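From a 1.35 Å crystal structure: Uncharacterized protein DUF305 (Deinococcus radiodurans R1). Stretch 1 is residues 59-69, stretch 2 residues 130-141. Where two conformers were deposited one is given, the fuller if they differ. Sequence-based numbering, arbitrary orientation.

Stretch 1 59-69: RQMEAMLGRWG
Stretch 2 (130-141) ARPEVERLARQI

Residues 59-68 and 132-141 form two α-helices of one chain, running nearly antiparallel: their N-to-C directions differ by 162° (signed crossing angle -162°), and the axes approach to 11.6 Å. Register is fixed by two CA–CA pairs, Met-64 to Glu-133 at 8.7 Å and Gln-60 to Leu-137 at 8.0 Å. The contact buries 453 Å², both sides summed. Stretch 1 ends in a Schellman motif, with Gly-69 at phi/psi 64/39 and its N bonded to Gly-66 O at 3.1 Å.

Stretch 2 enters through Arg-131, the N-cap residue (phi/psi -47/130), whose O accepts from Glu-135 N at 3.0 Å. Its side chain is extended (chi1-chi3 all t), placing NE 2.9 Å from Glu-133 OE2 in a salt bridge (N-H...O 159°).

Glu-133 (chi1 p, chi2 t) is the polar hub. OE1 receives Arg-67 NH2 at 2.7 Å and 144°, near the guanidinium plane, a charged hydrogen bond; Arg-67 is m, t, m. OE2 also accepts Trp-68 NE1 at 3.1 Å and 150°, lying near the indole plane as an N-H donor requires; Trp-68 has chi1 -64° and chi2 -14°. Water 1 accepts from Arg-67 NE at 2.8 Å and donates to Glu-133 OE2 at 2.7 Å, bridging the same pair. Met-64 (chi1 -123°, between wells) brings CE to 3.4 Å from Glu-133 O.

Val-134, chi1 t, points sideways, yet its CG2 meets the indole edge at Trp-68 CH2 (3.6 Å) and also Met-64 SD (4.2 Å). One turn on, Leu-137 (chi1 t, chi2 p) points toward stretch 1; its CD2 packs against Met-61 CG at 3.9 Å and Met-64 SD at 4.2 Å, a purely apolar contact. Gln-140 (m, t) closes the contact beside Gln-60 (m, t).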

# COMPACT_ATOMS: atom_id res chain seq x y z
N ARG A 59 6.76 -9.68 -0.16
CA ARG A 59 7.64 -10.84 -0.02
C ARG A 59 9.06 -10.42 0.37
O ARG A 59 9.75 -11.12 1.15
CB ARG A 59 7.67 -11.63 -1.34
CG ARG A 59 6.34 -12.36 -1.62
CD ARG A 59 6.47 -13.41 -2.73
NE ARG A 59 6.98 -12.88 -3.98
CZ ARG A 59 6.24 -12.26 -4.90
NH1 ARG A 59 4.93 -12.08 -4.72
NH2 ARG A 59 6.82 -11.84 -6.03
N GLN A 60 9.53 -9.31 -0.21
CA GLN A 60 10.86 -8.78 0.12
C GLN A 60 10.92 -8.34 1.58
O GLN A 60 11.92 -8.55 2.26
CB GLN A 60 11.20 -7.58 -0.76
CG GLN A 60 11.37 -7.87 -2.24
CD GLN A 60 11.80 -6.64 -3.00
OE1 GLN A 60 12.79 -5.98 -2.63
NE2 GLN A 60 11.07 -6.30 -4.05
N MET A 61 9.87 -7.67 2.04
CA MET A 61 9.82 -7.22 3.42
C MET A 61 9.76 -8.37 4.41
O MET A 61 10.41 -8.34 5.47
CB MET A 61 8.60 -6.31 3.61
CG MET A 61 8.78 -5.02 2.83
SD MET A 61 7.55 -3.79 3.22
CE MET A 61 6.46 -4.03 1.88
N GLU A 62 8.96 -9.39 4.09
CA GLU A 62 8.89 -10.58 4.93
C GLU A 62 10.27 -11.22 5.04
O GLU A 62 10.69 -11.64 6.12
CB GLU A 62 7.87 -11.57 4.31
CG GLU A 62 6.44 -11.11 4.57
CD GLU A 62 5.38 -11.73 3.65
OE1 GLU A 62 5.71 -12.32 2.58
OE2 GLU A 62 4.19 -11.60 3.99
N ALA A 63 10.97 -11.32 3.92
CA ALA A 63 12.30 -11.95 3.93
C ALA A 63 13.26 -11.14 4.81
O ALA A 63 14.04 -11.70 5.56
CB ALA A 63 12.84 -12.06 2.52
N MET A 64 13.17 -9.82 4.72
CA MET A 64 14.02 -8.96 5.53
C MET A 64 13.78 -9.19 7.01
O MET A 64 14.72 -9.31 7.79
CB MET A 64 13.69 -7.51 5.20
CG MET A 64 14.88 -6.77 4.74
SD MET A 64 14.51 -5.11 4.18
CE MET A 64 15.07 -5.22 2.48
N LEU A 65 12.51 -9.18 7.42
CA LEU A 65 12.19 -9.38 8.82
C LEU A 65 12.67 -10.77 9.24
O LEU A 65 13.25 -10.92 10.30
CB LEU A 65 10.71 -9.20 9.08
CG LEU A 65 10.18 -7.77 8.87
CD1 LEU A 65 8.70 -7.79 9.20
CD2 LEU A 65 10.92 -6.79 9.77
N GLY A 66 12.44 -11.77 8.40
CA GLY A 66 12.94 -13.12 8.72
C GLY A 66 14.45 -13.17 8.91
O GLY A 66 14.96 -13.78 9.89
N ARG A 67 15.19 -12.56 7.99
CA ARG A 67 16.66 -12.53 8.10
C ARG A 67 17.13 -11.81 9.34
O ARG A 67 18.14 -12.19 9.96
CB ARG A 67 17.31 -11.87 6.88
CG ARG A 67 17.17 -12.65 5.59
CD ARG A 67 18.12 -12.13 4.50
NE ARG A 67 17.82 -10.74 4.10
CZ ARG A 67 16.95 -10.41 3.15
NH1 ARG A 67 16.27 -11.36 2.51
NH2 ARG A 67 16.76 -9.14 2.84
N TRP A 68 16.42 -10.75 9.71
CA TRP A 68 16.82 -9.94 10.86
C TRP A 68 16.39 -10.59 12.16
O TRP A 68 16.77 -10.13 13.25
CB TRP A 68 16.17 -8.55 10.78
CG TRP A 68 16.62 -7.76 9.62
CD1 TRP A 68 17.69 -8.01 8.80
CD2 TRP A 68 16.00 -6.56 9.13
NE1 TRP A 68 17.78 -7.04 7.83
CE2 TRP A 68 16.76 -6.13 8.01
CE3 TRP A 68 14.89 -5.80 9.53
CZ2 TRP A 68 16.44 -4.99 7.29
CZ3 TRP A 68 14.56 -4.66 8.79
CH2 TRP A 68 15.33 -4.26 7.69
N GLY A 69 15.58 -11.64 12.04
CA GLY A 69 15.03 -12.32 13.20
C GLY A 69 14.11 -11.40 13.97
O GLY A 69 14.13 -11.39 15.21
N ALA A 130 20.99 4.79 5.15
CA ALA A 130 20.36 3.57 5.61
C ALA A 130 21.11 2.35 5.09
O ALA A 130 21.85 2.44 4.11
CB ALA A 130 18.88 3.53 5.16
N ARG A 131 20.92 1.23 5.77
CA ARG A 131 21.42 -0.08 5.33
C ARG A 131 21.09 -0.31 3.85
O ARG A 131 19.98 -0.09 3.44
CB ARG A 131 20.72 -1.12 6.19
CG ARG A 131 20.87 -2.54 5.79
CD ARG A 131 20.09 -3.41 6.77
NE ARG A 131 20.65 -4.75 6.86
CZ ARG A 131 21.56 -5.11 7.76
NH1 ARG A 131 22.00 -4.23 8.64
NH2 ARG A 131 22.02 -6.35 7.77
N PRO A 132 22.08 -0.71 3.03
CA PRO A 132 21.86 -0.80 1.58
C PRO A 132 20.56 -1.48 1.12
O PRO A 132 19.88 -0.95 0.24
CB PRO A 132 23.11 -1.53 1.07
CG PRO A 132 24.19 -1.10 2.04
CD PRO A 132 23.48 -1.02 3.40
N GLU A 133 20.22 -2.63 1.68
CA GLU A 133 19.01 -3.34 1.23
C GLU A 133 17.75 -2.57 1.57
O GLU A 133 16.73 -2.67 0.86
CB GLU A 133 18.93 -4.74 1.83
CG GLU A 133 18.89 -4.77 3.36
CD GLU A 133 18.82 -6.20 3.90
OE1 GLU A 133 18.50 -7.10 3.10
OE2 GLU A 133 19.10 -6.43 5.09
N VAL A 134 17.81 -1.78 2.64
CA VAL A 134 16.67 -0.96 3.03
C VAL A 134 16.58 0.22 2.08
O VAL A 134 15.50 0.56 1.62
CB VAL A 134 16.73 -0.51 4.52
CG1 VAL A 134 15.59 0.45 4.86
CG2 VAL A 134 16.67 -1.75 5.43
N GLU A 135 17.72 0.82 1.73
CA GLU A 135 17.71 1.91 0.77
C GLU A 135 17.14 1.45 -0.57
O GLU A 135 16.34 2.16 -1.19
CB GLU A 135 19.12 2.51 0.58
CG GLU A 135 19.08 3.77 -0.29
CD GLU A 135 20.44 4.33 -0.64
OE1 GLU A 135 21.46 3.64 -0.40
OE2 GLU A 135 20.48 5.46 -1.18
N ARG A 136 17.54 0.26 -0.99
CA ARG A 136 17.10 -0.28 -2.28
C ARG A 136 15.58 -0.47 -2.25
O ARG A 136 14.86 -0.03 -3.16
CB ARG A 136 17.82 -1.61 -2.56
CG ARG A 136 17.57 -2.20 -3.94
CD ARG A 136 18.48 -3.41 -4.21
NE ARG A 136 18.27 -4.49 -3.25
CZ ARG A 136 19.17 -4.91 -2.36
NH1 ARG A 136 18.88 -5.91 -1.54
NH2 ARG A 136 20.36 -4.33 -2.29
N LEU A 137 15.10 -1.13 -1.20
CA LEU A 137 13.65 -1.35 -1.02
C LEU A 137 12.89 -0.03 -1.01
O LEU A 137 11.85 0.13 -1.67
CB LEU A 137 13.41 -2.07 0.30
CG LEU A 137 11.94 -2.16 0.73
CD1 LEU A 137 11.20 -3.11 -0.20
CD2 LEU A 137 11.81 -2.61 2.20
N ALA A 138 13.43 0.94 -0.28
CA ALA A 138 12.79 2.25 -0.19
C ALA A 138 12.67 2.89 -1.57
O ALA A 138 11.61 3.44 -1.94
CB ALA A 138 13.56 3.15 0.75
N ARG A 139 13.75 2.88 -2.33
CA ARG A 139 13.70 3.43 -3.68
C ARG A 139 12.64 2.72 -4.53
O ARG A 139 11.85 3.38 -5.24
CB ARG A 139 15.09 3.38 -4.32
CG ARG A 139 16.09 4.23 -3.53
CD ARG A 139 17.43 4.43 -4.24
NE ARG A 139 18.28 5.33 -3.46
CZ ARG A 139 18.19 6.66 -3.47
NH1 ARG A 139 17.28 7.26 -4.24
NH2 ARG A 139 19.00 7.39 -2.72
N GLN A 140 12.60 1.39 -4.46
CA GLN A 140 11.59 0.63 -5.23
C GLN A 140 10.16 0.99 -4.84
O GLN A 140 9.28 1.13 -5.70
CB GLN A 140 11.81 -0.88 -5.10
CG GLN A 140 13.09 -1.38 -5.77
CD GLN A 140 13.49 -2.78 -5.30
OE1 GLN A 140 12.72 -3.47 -4.62
NE2 GLN A 140 14.70 -3.20 -5.66
N ILE A 141 9.92 1.11 -3.55
CA ILE A 141 8.60 1.50 -3.07
C ILE A 141 8.19 2.85 -3.63
O ILE A 141 7.08 3.00 -4.17
CB ILE A 141 8.54 1.52 -1.52
CG1 ILE A 141 8.63 0.09 -0.97
CG2 ILE A 141 7.29 2.26 -1.03
CD1 ILE A 141 8.86 0.02 0.54
O HOH W 1 19.44 -9.04 5.54